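Dermonecrotic toxin (Pasteurella multocida, PDB 2EBF) acts as a mitogenic toxin that induces bone resorption and is associated with severe progressive atrophic rhinitis in pigs, the chain here being its C-terminal region. Local coordinates at residues Y288-T291 with F292-L296; Y267-M270 with F271-S275; F718-Y721 with V722-G726; K610-V613 with K614-S617; F118-L121 with R122-E126. All coordinates share one frame; numbering follows the deposited sequence.

Contact 1 (Y288-T291 with F292-L296)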
# COMPACT_ATOMS: atom_id res chain seq x y z
N TYR A 288 32.88 -12.60 16.90
CA TYR A 288 33.27 -11.91 15.65
C TYR A 288 32.14 -11.21 14.87
O TYR A 288 32.33 -10.08 14.41
CB TYR A 288 34.07 -12.83 14.73
CG TYR A 288 35.07 -13.71 15.44
CD1 TYR A 288 35.86 -13.21 16.48
CD2 TYR A 288 35.24 -15.04 15.08
CE1 TYR A 288 36.78 -14.03 17.15
CE2 TYR A 288 36.16 -15.87 15.73
CZ TYR A 288 36.92 -15.35 16.76
OH TYR A 288 37.83 -16.17 17.41
N PRO A 289 30.97 -11.88 14.71
CA PRO A 289 29.89 -11.19 13.99
C PRO A 289 29.40 -9.99 14.78
O PRO A 289 29.07 -8.97 14.19
CB PRO A 289 28.79 -12.26 13.90
CG PRO A 289 29.47 -13.56 14.19
CD PRO A 289 30.56 -13.22 15.15
N PHE A 290 29.36 -10.13 16.11
CA PHE A 290 28.92 -9.06 17.00
C PHE A 290 29.87 -7.87 16.94
O PHE A 290 29.42 -6.72 16.88
CB PHE A 290 28.75 -9.59 18.43
CG PHE A 290 28.26 -8.56 19.41
CD1 PHE A 290 29.10 -8.08 20.41
CD2 PHE A 290 26.96 -8.07 19.34
CE1 PHE A 290 28.65 -7.12 21.33
CE2 PHE A 290 26.50 -7.11 20.25
CZ PHE A 290 27.35 -6.63 21.25
N THR A 291 31.17 -8.15 16.92
CA THR A 291 32.19 -7.11 16.76
C THR A 291 31.99 -6.38 15.43
O THR A 291 31.95 -5.15 15.40
CB THR A 291 33.62 -7.72 16.82
OG1 THR A 291 33.77 -8.46 18.04
CG2 THR A 291 34.69 -6.62 16.76
N PHE A 292 31.84 -7.16 14.36
CA PHE A 292 31.60 -6.63 13.02
C PHE A 292 30.37 -5.71 12.97
O PHE A 292 30.43 -4.61 12.43
CB PHE A 292 31.45 -7.79 12.03
CG PHE A 292 30.99 -7.38 10.66
CD1 PHE A 292 31.92 -6.96 9.70
CD2 PHE A 292 29.64 -7.41 10.32
CE1 PHE A 292 31.50 -6.57 8.42
CE2 PHE A 292 29.21 -7.02 9.05
CZ PHE A 292 30.14 -6.61 8.10
N PHE A 293 29.27 -6.17 13.56
CA PHE A 293 28.01 -5.44 13.55
C PHE A 293 28.05 -4.24 14.49
O PHE A 293 27.50 -3.18 14.18
CB PHE A 293 26.84 -6.38 13.91
CG PHE A 293 25.47 -5.79 13.69
CD1 PHE A 293 24.56 -5.70 14.74
CD2 PHE A 293 25.08 -5.33 12.43
CE1 PHE A 293 23.29 -5.16 14.54
CE2 PHE A 293 23.80 -4.79 12.22
CZ PHE A 293 22.91 -4.70 13.28
N SER A 294 28.72 -4.40 15.63
CA SER A 294 28.88 -3.32 16.61
C SER A 294 29.59 -2.10 16.04
O SER A 294 29.23 -0.96 16.35
CB SER A 294 29.64 -3.82 17.84
OG SER A 294 28.87 -4.77 18.55
N MET A 295 30.60 -2.33 15.20
CA MET A 295 31.32 -1.21 14.59
C MET A 295 30.61 -0.64 13.37
O MET A 295 30.76 0.55 13.09
CB MET A 295 32.79 -1.51 14.31
CG MET A 295 33.12 -2.71 13.44
SD MET A 295 34.88 -3.05 13.69
CE MET A 295 35.11 -4.53 12.73
N LEU A 296 29.85 -1.46 12.66
CA LEU A 296 28.93 -0.94 11.64
C LEU A 296 28.01 0.10 12.26
O LEU A 296 27.83 1.19 11.71
CB LEU A 296 28.08 -2.05 11.02
CG LEU A 296 28.61 -2.89 9.86
CD1 LEU A 296 27.49 -3.80 9.39
CD2 LEU A 296 29.10 -2.03 8.71

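Contact 2 (Y267-M270 with F271-S275)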
# COMPACT_ATOMS: atom_id res chain seq x y z
N TYR A 267 19.86 -5.32 7.36
CA TYR A 267 19.97 -4.76 8.70
C TYR A 267 19.23 -5.60 9.73
O TYR A 267 19.78 -5.96 10.77
CB TYR A 267 19.41 -3.33 8.69
CG TYR A 267 19.35 -2.67 10.05
CD1 TYR A 267 18.18 -2.06 10.50
CD2 TYR A 267 20.46 -2.66 10.89
CE1 TYR A 267 18.12 -1.45 11.75
CE2 TYR A 267 20.41 -2.05 12.13
CZ TYR A 267 19.25 -1.45 12.56
OH TYR A 267 19.22 -0.86 13.80
N GLU A 268 17.97 -5.93 9.43
CA GLU A 268 17.10 -6.65 10.36
C GLU A 268 17.52 -8.09 10.57
O GLU A 268 17.41 -8.63 11.68
CB GLU A 268 15.65 -6.59 9.89
CG GLU A 268 15.03 -5.19 9.94
CD GLU A 268 15.11 -4.46 8.61
OE1 GLU A 268 15.81 -4.93 7.68
OE2 GLU A 268 14.44 -3.40 8.49
N GLU A 269 18.01 -8.72 9.50
CA GLU A 269 18.54 -10.07 9.60
C GLU A 269 19.71 -10.11 10.59
O GLU A 269 19.77 -10.97 11.47
CB GLU A 269 19.00 -10.57 8.24
CG GLU A 269 19.75 -11.90 8.32
CD GLU A 269 20.30 -12.36 7.00
OE1 GLU A 269 21.09 -13.32 6.99
OE2 GLU A 269 19.94 -11.77 5.96
N MET A 270 20.63 -9.17 10.44
CA MET A 270 21.78 -9.08 11.33
C MET A 270 21.38 -8.77 12.76
O MET A 270 21.89 -9.40 13.69
CB MET A 270 22.77 -8.04 10.82
CG MET A 270 23.39 -8.41 9.50
SD MET A 270 24.79 -7.34 9.16
CE MET A 270 25.40 -8.08 7.66
N PHE A 271 20.46 -7.83 12.94
CA PHE A 271 20.02 -7.41 14.27
C PHE A 271 19.43 -8.56 15.09
O PHE A 271 19.68 -8.64 16.30
CB PHE A 271 19.00 -6.28 14.17
CG PHE A 271 18.52 -5.78 15.50
CD1 PHE A 271 19.16 -4.71 16.13
CD2 PHE A 271 17.43 -6.38 16.14
CE1 PHE A 271 18.71 -4.24 17.36
CE2 PHE A 271 16.98 -5.92 17.37
CZ PHE A 271 17.63 -4.84 17.99
N TYR A 272 18.66 -9.43 14.45
CA TYR A 272 17.98 -10.52 15.16
C TYR A 272 18.80 -11.80 15.26
O TYR A 272 18.44 -12.72 16.00
CB TYR A 272 16.59 -10.78 14.55
CG TYR A 272 15.57 -9.75 15.00
CD1 TYR A 272 15.05 -8.80 14.10
CD2 TYR A 272 15.16 -9.69 16.33
CE1 TYR A 272 14.12 -7.85 14.53
CE2 TYR A 272 14.24 -8.74 16.76
CZ TYR A 272 13.73 -7.83 15.86
OH TYR A 272 12.82 -6.91 16.32
N SER A 273 19.92 -11.86 14.54
CA SER A 273 20.81 -13.01 14.60
C SER A 273 22.17 -12.70 15.27
O SER A 273 22.96 -13.62 15.50
CB SER A 273 21.02 -13.63 13.20
OG SER A 273 21.62 -12.70 12.31
N ILE A 274 22.41 -11.43 15.58
CA ILE A 274 23.70 -11.02 16.17
C ILE A 274 23.51 -10.18 17.44
O ILE A 274 23.00 -9.05 17.39
CB ILE A 274 24.60 -10.29 15.13
CG1 ILE A 274 24.93 -11.21 13.96
CG2 ILE A 274 25.87 -9.78 15.79
CD1 ILE A 274 25.44 -10.49 12.71
N SER A 275 23.93 -10.74 18.58
CA SER A 275 23.86 -10.07 19.89
C SER A 275 24.68 -10.84 20.92
O SER A 275 25.19 -11.92 20.60
CB SER A 275 22.40 -9.95 20.35
OG SER A 275 21.98 -11.15 20.97

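Contact 3 (F718-Y721 with V722-G726)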
# COMPACT_ATOMS: atom_id res chain seq x y z
N PHE A 718 -19.93 13.49 -14.82
CA PHE A 718 -20.10 13.28 -13.39
C PHE A 718 -21.56 12.88 -13.09
O PHE A 718 -22.49 13.52 -13.58
CB PHE A 718 -19.78 14.57 -12.65
CG PHE A 718 -19.87 14.47 -11.19
CD1 PHE A 718 -18.93 13.74 -10.46
CD2 PHE A 718 -20.87 15.16 -10.50
CE1 PHE A 718 -19.01 13.68 -9.07
CE2 PHE A 718 -20.96 15.10 -9.13
CZ PHE A 718 -20.03 14.36 -8.40
N VAL A 719 -21.73 11.85 -12.27
CA VAL A 719 -23.06 11.33 -11.93
C VAL A 719 -23.36 11.56 -10.45
O VAL A 719 -22.50 11.33 -9.59
CB VAL A 719 -23.17 9.83 -12.29
CG1 VAL A 719 -24.53 9.23 -11.89
CG2 VAL A 719 -22.96 9.63 -13.80
N GLU A 720 -24.55 12.07 -10.17
CA GLU A 720 -25.08 12.02 -8.81
C GLU A 720 -26.35 11.18 -8.82
O GLU A 720 -27.20 11.34 -9.70
CB GLU A 720 -25.39 13.42 -8.28
CG GLU A 720 -24.16 14.18 -7.80
CD GLU A 720 -24.51 15.54 -7.19
OE1 GLU A 720 -23.60 16.42 -7.11
OE2 GLU A 720 -25.68 15.73 -6.79
N TYR A 721 -26.48 10.29 -7.84
CA TYR A 721 -27.60 9.34 -7.80
C TYR A 721 -28.87 9.91 -7.14
O TYR A 721 -29.40 9.34 -6.17
CB TYR A 721 -27.13 8.03 -7.16
CG TYR A 721 -26.02 7.39 -7.98
CD1 TYR A 721 -26.31 6.58 -9.07
CD2 TYR A 721 -24.67 7.64 -7.68
CE1 TYR A 721 -25.29 6.01 -9.84
CE2 TYR A 721 -23.64 7.07 -8.45
CZ TYR A 721 -23.96 6.26 -9.52
OH TYR A 721 -22.94 5.69 -10.28
N VAL A 722 -29.34 11.03 -7.69
CA VAL A 722 -30.61 11.66 -7.34
C VAL A 722 -31.12 12.43 -8.56
O VAL A 722 -30.33 13.04 -9.27
CB VAL A 722 -30.44 12.70 -6.24
CG1 VAL A 722 -31.78 12.98 -5.57
CG2 VAL A 722 -29.45 12.21 -5.23
N SER A 723 -32.42 12.42 -8.78
CA SER A 723 -33.02 13.23 -9.86
C SER A 723 -33.09 14.69 -9.42
O SER A 723 -33.14 15.00 -8.23
CB SER A 723 -34.42 12.69 -10.22
OG SER A 723 -35.31 12.84 -9.12
N LYS A 724 -33.08 15.60 -10.39
CA LYS A 724 -32.99 17.03 -10.10
C LYS A 724 -33.96 17.80 -10.97
O LYS A 724 -34.28 17.37 -12.07
CB LYS A 724 -31.57 17.54 -10.37
CG LYS A 724 -30.51 17.05 -9.39
CD LYS A 724 -29.13 17.26 -9.99
CE LYS A 724 -28.05 16.50 -9.25
NZ LYS A 724 -27.82 17.11 -7.92
N THR A 725 -34.43 18.93 -10.46
CA THR A 725 -35.28 19.80 -11.25
C THR A 725 -34.98 21.27 -10.89
O THR A 725 -34.31 21.56 -9.89
CB THR A 725 -36.78 19.45 -11.03
OG1 THR A 725 -37.56 20.00 -12.10
CG2 THR A 725 -37.27 20.00 -9.69
N GLY A 726 -35.45 22.19 -11.73
CA GLY A 726 -35.30 23.63 -11.47
C GLY A 726 -33.83 24.03 -11.41
O GLY A 726 -33.01 23.53 -12.18

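Contact 4 (K610-V613 with K614-S617)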
# COMPACT_ATOMS: atom_id res chain seq x y z
N LYS A 610 -43.47 1.17 -20.60
CA LYS A 610 -43.35 1.62 -21.99
C LYS A 610 -44.71 1.69 -22.68
O LYS A 610 -44.91 2.49 -23.60
CB LYS A 610 -42.40 0.70 -22.76
CG LYS A 610 -40.97 0.87 -22.34
CD LYS A 610 -40.05 -0.06 -23.10
CE LYS A 610 -38.61 0.43 -22.99
NZ LYS A 610 -37.66 -0.72 -22.85
N ASN A 611 -45.65 0.86 -22.21
CA ASN A 611 -47.01 0.84 -22.74
C ASN A 611 -48.03 1.57 -21.88
O ASN A 611 -49.23 1.36 -22.03
CB ASN A 611 -47.46 -0.59 -23.01
CG ASN A 611 -46.78 -1.18 -24.22
OD1 ASN A 611 -47.06 -0.77 -25.36
ND2 ASN A 611 -45.88 -2.13 -24.00
N ASP A 612 -47.57 2.44 -20.99
CA ASP A 612 -48.49 3.24 -20.18
C ASP A 612 -48.87 4.52 -20.92
O ASP A 612 -48.00 5.27 -21.37
CB ASP A 612 -47.89 3.55 -18.81
CG ASP A 612 -48.89 4.23 -17.90
OD1 ASP A 612 -48.79 5.46 -17.73
OD2 ASP A 612 -49.80 3.54 -17.38
N VAL A 613 -50.18 4.76 -21.06
CA VAL A 613 -50.67 5.93 -21.80
C VAL A 613 -50.19 7.24 -21.15
O VAL A 613 -49.72 8.15 -21.84
CB VAL A 613 -52.22 5.93 -21.89
CG1 VAL A 613 -52.74 7.28 -22.42
CG2 VAL A 613 -52.70 4.79 -22.77
N LYS A 614 -50.29 7.32 -19.83
CA LYS A 614 -49.89 8.52 -19.13
C LYS A 614 -48.37 8.77 -19.22
O LYS A 614 -47.94 9.90 -19.43
CB LYS A 614 -50.43 8.53 -17.70
CG LYS A 614 -51.94 8.79 -17.69
CD LYS A 614 -52.60 8.52 -16.35
CE LYS A 614 -54.09 8.87 -16.44
NZ LYS A 614 -54.84 8.69 -15.16
N MET A 615 -47.57 7.70 -19.12
CA MET A 615 -46.12 7.79 -19.33
C MET A 615 -45.77 8.29 -20.72
O MET A 615 -44.83 9.07 -20.88
CB MET A 615 -45.44 6.44 -19.17
CG MET A 615 -45.07 6.10 -17.77
SD MET A 615 -44.02 7.33 -16.95
CE MET A 615 -43.95 6.41 -15.43
N ASN A 616 -46.49 7.81 -21.72
CA ASN A 616 -46.25 8.25 -23.07
C ASN A 616 -46.65 9.69 -23.31
O ASN A 616 -46.01 10.39 -24.09
CB ASN A 616 -46.88 7.30 -24.08
CG ASN A 616 -46.04 6.05 -24.26
OD1 ASN A 616 -45.17 6.01 -25.13
ND2 ASN A 616 -46.25 5.05 -23.40
N SER A 617 -47.69 10.15 -22.61
CA SER A 617 -48.08 11.57 -22.64
C SER A 617 -46.96 12.48 -22.15
O SER A 617 -46.88 13.64 -22.53
CB SER A 617 -49.31 11.81 -21.79
OG SER A 617 -50.47 11.26 -22.40
O HOH W 1 -50.37 9.04 -24.23

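Contact 5 (F118-L121 with R122-E126)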
# COMPACT_ATOMS: atom_id res chain seq x y z
N PHE A 118 18.58 26.16 -14.04
CA PHE A 118 18.15 24.93 -13.36
C PHE A 118 16.97 25.18 -12.42
O PHE A 118 16.03 24.39 -12.35
CB PHE A 118 19.32 24.28 -12.60
CG PHE A 118 20.35 23.61 -13.50
CD1 PHE A 118 21.42 22.92 -12.95
CD2 PHE A 118 20.24 23.67 -14.89
CE1 PHE A 118 22.38 22.29 -13.77
CE2 PHE A 118 21.19 23.05 -15.71
CZ PHE A 118 22.26 22.36 -15.14
N ARG A 119 17.01 26.31 -11.71
CA ARG A 119 15.91 26.68 -10.82
C ARG A 119 14.62 26.95 -11.59
O ARG A 119 13.53 26.57 -11.15
CB ARG A 119 16.28 27.91 -9.99
CG ARG A 119 17.36 27.63 -8.93
CD ARG A 119 17.69 28.90 -8.14
NE ARG A 119 18.48 28.59 -6.95
CZ ARG A 119 19.67 29.12 -6.66
NH1 ARG A 119 20.24 30.01 -7.48
NH2 ARG A 119 20.29 28.76 -5.55
N GLU A 120 14.75 27.60 -12.75
CA GLU A 120 13.59 27.86 -13.59
C GLU A 120 12.99 26.54 -14.07
O GLU A 120 11.78 26.34 -14.02
CB GLU A 120 13.93 28.77 -14.76
CG GLU A 120 12.88 28.75 -15.90
CD GLU A 120 11.51 29.30 -15.49
OE1 GLU A 120 10.52 29.13 -16.27
OE2 GLU A 120 11.43 29.92 -14.41
N LEU A 121 13.86 25.64 -14.52
CA LEU A 121 13.44 24.31 -14.96
C LEU A 121 12.75 23.54 -13.83
O LEU A 121 11.72 22.90 -14.05
CB LEU A 121 14.63 23.52 -15.49
CG LEU A 121 14.39 22.07 -15.94
CD1 LEU A 121 13.29 21.96 -17.01
CD2 LEU A 121 15.68 21.45 -16.43
N ARG A 122 13.32 23.60 -12.63
CA ARG A 122 12.72 22.92 -11.48
C ARG A 122 11.31 23.46 -11.19
O ARG A 122 10.39 22.68 -10.92
CB ARG A 122 13.61 23.06 -10.24
CG ARG A 122 13.11 22.25 -9.04
CD ARG A 122 14.09 22.27 -7.88
NE ARG A 122 14.45 23.63 -7.49
CZ ARG A 122 15.49 23.95 -6.72
NH1 ARG A 122 16.28 23.00 -6.24
NH2 ARG A 122 15.75 25.22 -6.42
N THR A 123 11.14 24.77 -11.26
CA THR A 123 9.82 25.38 -11.05
C THR A 123 8.84 24.92 -12.14
O THR A 123 7.67 24.65 -11.86
CB THR A 123 9.93 26.92 -10.99
OG1 THR A 123 10.81 27.28 -9.92
CG2 THR A 123 8.57 27.55 -10.73
N GLN A 124 9.32 24.80 -13.38
CA GLN A 124 8.48 24.29 -14.49
C GLN A 124 7.96 22.90 -14.21
O GLN A 124 6.79 22.59 -14.52
CB GLN A 124 9.25 24.28 -15.82
CG GLN A 124 9.57 25.65 -16.37
CD GLN A 124 10.52 25.62 -17.55
OE1 GLN A 124 10.84 26.67 -18.12
NE2 GLN A 124 10.98 24.43 -17.93
N LEU A 125 8.83 22.05 -13.68
CA LEU A 125 8.46 20.67 -13.38
C LEU A 125 7.44 20.66 -12.25
O LEU A 125 6.47 19.91 -12.29
CB LEU A 125 9.69 19.85 -12.97
CG LEU A 125 10.78 19.68 -14.05
CD1 LEU A 125 12.09 19.27 -13.38
CD2 LEU A 125 10.36 18.66 -15.09
N GLU A 126 7.66 21.49 -11.24
CA GLU A 126 6.69 21.59 -10.13
C GLU A 126 5.31 21.99 -10.62
O GLU A 126 4.29 21.40 -10.22
CB GLU A 126 7.18 22.56 -9.07
CG GLU A 126 8.38 22.11 -8.29
CD GLU A 126 8.90 23.22 -7.39
OE1 GLU A 126 8.28 24.30 -7.37
OE2 GLU A 126 9.91 23.02 -6.69
O HOH W 2 13.31 26.18 -8.45

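Contact 1 (Y288-T291 with F292-L296)
Tyr-288 O accepts the amide of Phe-292, with N at 3.0 Å from the oxygen, one of the i to i+4 bonds of helix 288-300. The Tyr-288 ring turns off to rest on Leu-241 of helix 234-248. Pro-289, in the first turn, has no N-H to offer, but its carbonyl continues the ladder: Pro-289 O lies 2.9 Å from Phe-293 N. That oxygen also sits near the plane of the Phe-292 ring, at its edge.

Phe-290 carries the main contact. Its carbonyl oxygen is gripped twice by one residue, through the backbone N of Ser-294 at 2.7 Å from Phe-290 O and through Ser-294 OG at 2.6 Å from the same atom. The two donors come from opposite faces of the carbonyl plane, the hydroxyl lying 42° out of it. A chi1 of -178° sets CG beside the carbonyl carbon, which puts the Phe-290 ring beside Ser-294, with OG 3.5 Å above its plane, over the ring centre.

At Thr-291, the carbonyl oxygen takes Met-295 N at 3.1 Å, while Met-295 CG packs 3.3 Å from Thr-291 O. The threonine hydroxyl looks elsewhere, bonded to Tyr-226 OH and to Leu-287 O, one turn back.

A serine hydroxyl bonded to the i-4 carbonyl is a common helix arrangement, found here on a largely buried helix of the C2 region. Because the serine proton is spent on that carbonyl, the meeting of Ser-294 OG with the phenyl face is a packing contact rather than an O-H bond to the ring; the hydroxyl lies between the carbonyl it bonds and the phenyl face.

Contact 2 (Y267-M270 with F271-S275)
Phe-271 N and Tyr-272 N make regular i to i+4 bonds to Tyr-267 O (2.9 Å) and Glu-268 O (3.1 Å), but one residue later the pattern frays: Ser-273 N reaches Glu-269 O only weakly, at an N-H angle of 126°, and also bonds to Met-270 O, which it meets 70° above the carbonyl plane. Ile-274 N then makes a weak bond to Met-270 O.

Ser-273 OG adds a second, side-chain bond to Glu-269 O, 2.7 Å away. It stands between the backbone N and the carbonyl carbon (chi1 61°), which swings it back to that oxygen. Ile-274 directs its CG1-CD1 branch at the preceding turn, where CD1 lies 4.1 Å from Met-270 CB. On another side of the helix, Tyr-272 presents a ring edge to the first segment: CD1 is 3.4 Å from Glu-268 O, which lies near the ring plane. Phe-271 meets the face of this ring edge-on, a T-shaped approach, with CD2 lying 3.7 Å above the tyrosine plane and over its centre.

The polar ends are held from outside: Tyr-272 OH by Ser-466 O, Glu-268 OE2 by Asn-465 N and Glu-269 OE1 by His-265 ND1. Helix 267-273 follows strand 260-263 and packs on helix 288-300 through Tyr-267 and Met-270, which touch Phe-293. Ser-273 meets helix 425-434 at Ala-429 and Met-430, and the Tyr-267 ring stacks with Phe-305.

Contact 3 (F718-Y721 with V722-G726)
Glu-720 and Lys-724 send their side chains across one another at about a right angle and join at the ends in a salt bridge, with Lys-724 NZ 2.8 Å from Glu-720 OE2. The glutamate runs extended beyond CG, whereas the lysine bends at its last torsion (chi4 -71°), and that bend turns the ammonium group onto the carboxylate. The nitrogen arrives from above, 47° out of the carboxylate plane. Carbon atoms add to the crossing: Lys-724 CE is 3.5 Å from OE2 and 4.2 Å from CB of Glu-720. The ammonium group has a second partner in a cation-pi contact with Phe-732.

Between the two charged residues the chain turns sharply. Tyr-721 is marked by a weak bond across it, from Val-722 N to Glu-720 O (3.0 Å). Its ring folds back along the strand, so that Val-719 CG1 lies 3.8 Å above one face, offset toward the rim, and its hydroxyl bonds to Asp-702 OD1.

Strand 717-720 lies between strands 567-568 and 643-656 in the antiparallel sheet of the C3 region. Beyond it, Lys-724's side chain is about 12 Å from the bound phosphonate, and Thr-725 OG1 bonds to the backbone O of Asp-627, a residue of that ligand's pocket. The arrangement is an inverse gamma turn centred on Tyr-721 at the end of a strand, bridged by an i to i+4 salt bridge.

Contact 4 (K610-V613 with K614-S617)
Asn-616 lays its amide against the backbone of 610-612, where ND2 bridges two carbonyls, Lys-610 O at 2.9 Å and Asp-612 O at 2.7 Å. Both bonds are nearly straight (about 170°), and both acceptors lie within 4° of the amide plane. With each N-H of ND2 taken in this way, rotation of the amide group is fixed. Seen from the acceptors, the nitrogen comes from above each carbonyl plane. Asp-612 O also receives Asn-616 N, at 3.0 Å, and so is gripped twice by the same residue.

Asp-612 is the N-cap of helix 613-617. With its CG anti to the backbone N (chi1 -173°), the carboxylate folds over the first turn and OD1 accepts Met-615 N at 2.9 Å, on the anti side. Alongside, Asp-612 CB packs 3.8 Å from Met-615 CB. A negative group here would be expected to interact favourably with the helix N terminus. One turn of the helix is also bridged by water 1, which donates to Val-613 O (2.6 Å) and is bonded to Ser-617 OG.

The paired grips tie the linker to the short helix just after helix 596-610. Two salt bridges place the linker: Asp-612 OD2 pairs with Arg-636 of helix 629-639, and Lys-610 NZ with Glu-583 of helix 583-591. Met-615 rests on Val-633 and Leu-637 of helix 629-639, while Asn-616 touches Thr-695 and Ile-696.

Contact 5 (F118-L121 with R122-E126)
Arg-122 starts its run at CB, which sits over the preceding turn, 3.5 Å from Phe-118 O and 3.6 Å from Arg-119 O. Its CG is anti to the backbone N (chi1 -174°), and a bend at chi3 (54°) turns the guanidinium back along the helix. NE donates to water 2 at 3.0 Å, at the edge and in the plane of the group, and this water donates in turn to Arg-119 O at 2.7 Å. At the tip, NH2 lies 3.8 Å from Arg-119 CG.

The two arginines run side by side and point the same way, their guanidinium planes 53° apart and Arg-119 NE 4.4 Å from Arg-122 NH2. Both pair with Glu-106, and Arg-122 NH1 also with Asp-103, which probably offsets the like charges. A bound glucose lies about 5 Å from the Arg-122 side chain, and Asp-103 lines a glycan pocket.

Farther round the same helix, Leu-121 CG is 4.4 Å from Leu-125 CD1. Helix 115-129, in the membrane localization region, packs there on its neighbours: Leu-125 on Met-95, Leu-98 and Met-99 of helix 88-108, and Phe-118 and Leu-121 on Leu-57 of helix 54-60.

How the contacts relate
From the N terminus the order is contact 5, contact 2, contact 1, contact 4 and contact 3. Each is local, its two segments being consecutive, so none closes a long loop, and the five run in series without nesting or crossing. Contact 5 lies within helix 115-129 of the membrane localization region. Contacts 2 and 1, on successive helices of the C2 region, pack together: Ile-274 CG2 lies 3.4 Å from Phe-290 CA, with centres about 10 Å apart. Contacts 4 and 3 belong to the C3 region, centres about 23 Å apart and not touching; the former joins two helices, the latter leaves a sheet strand. They lie across the chain's centre from contacts 1 and 2.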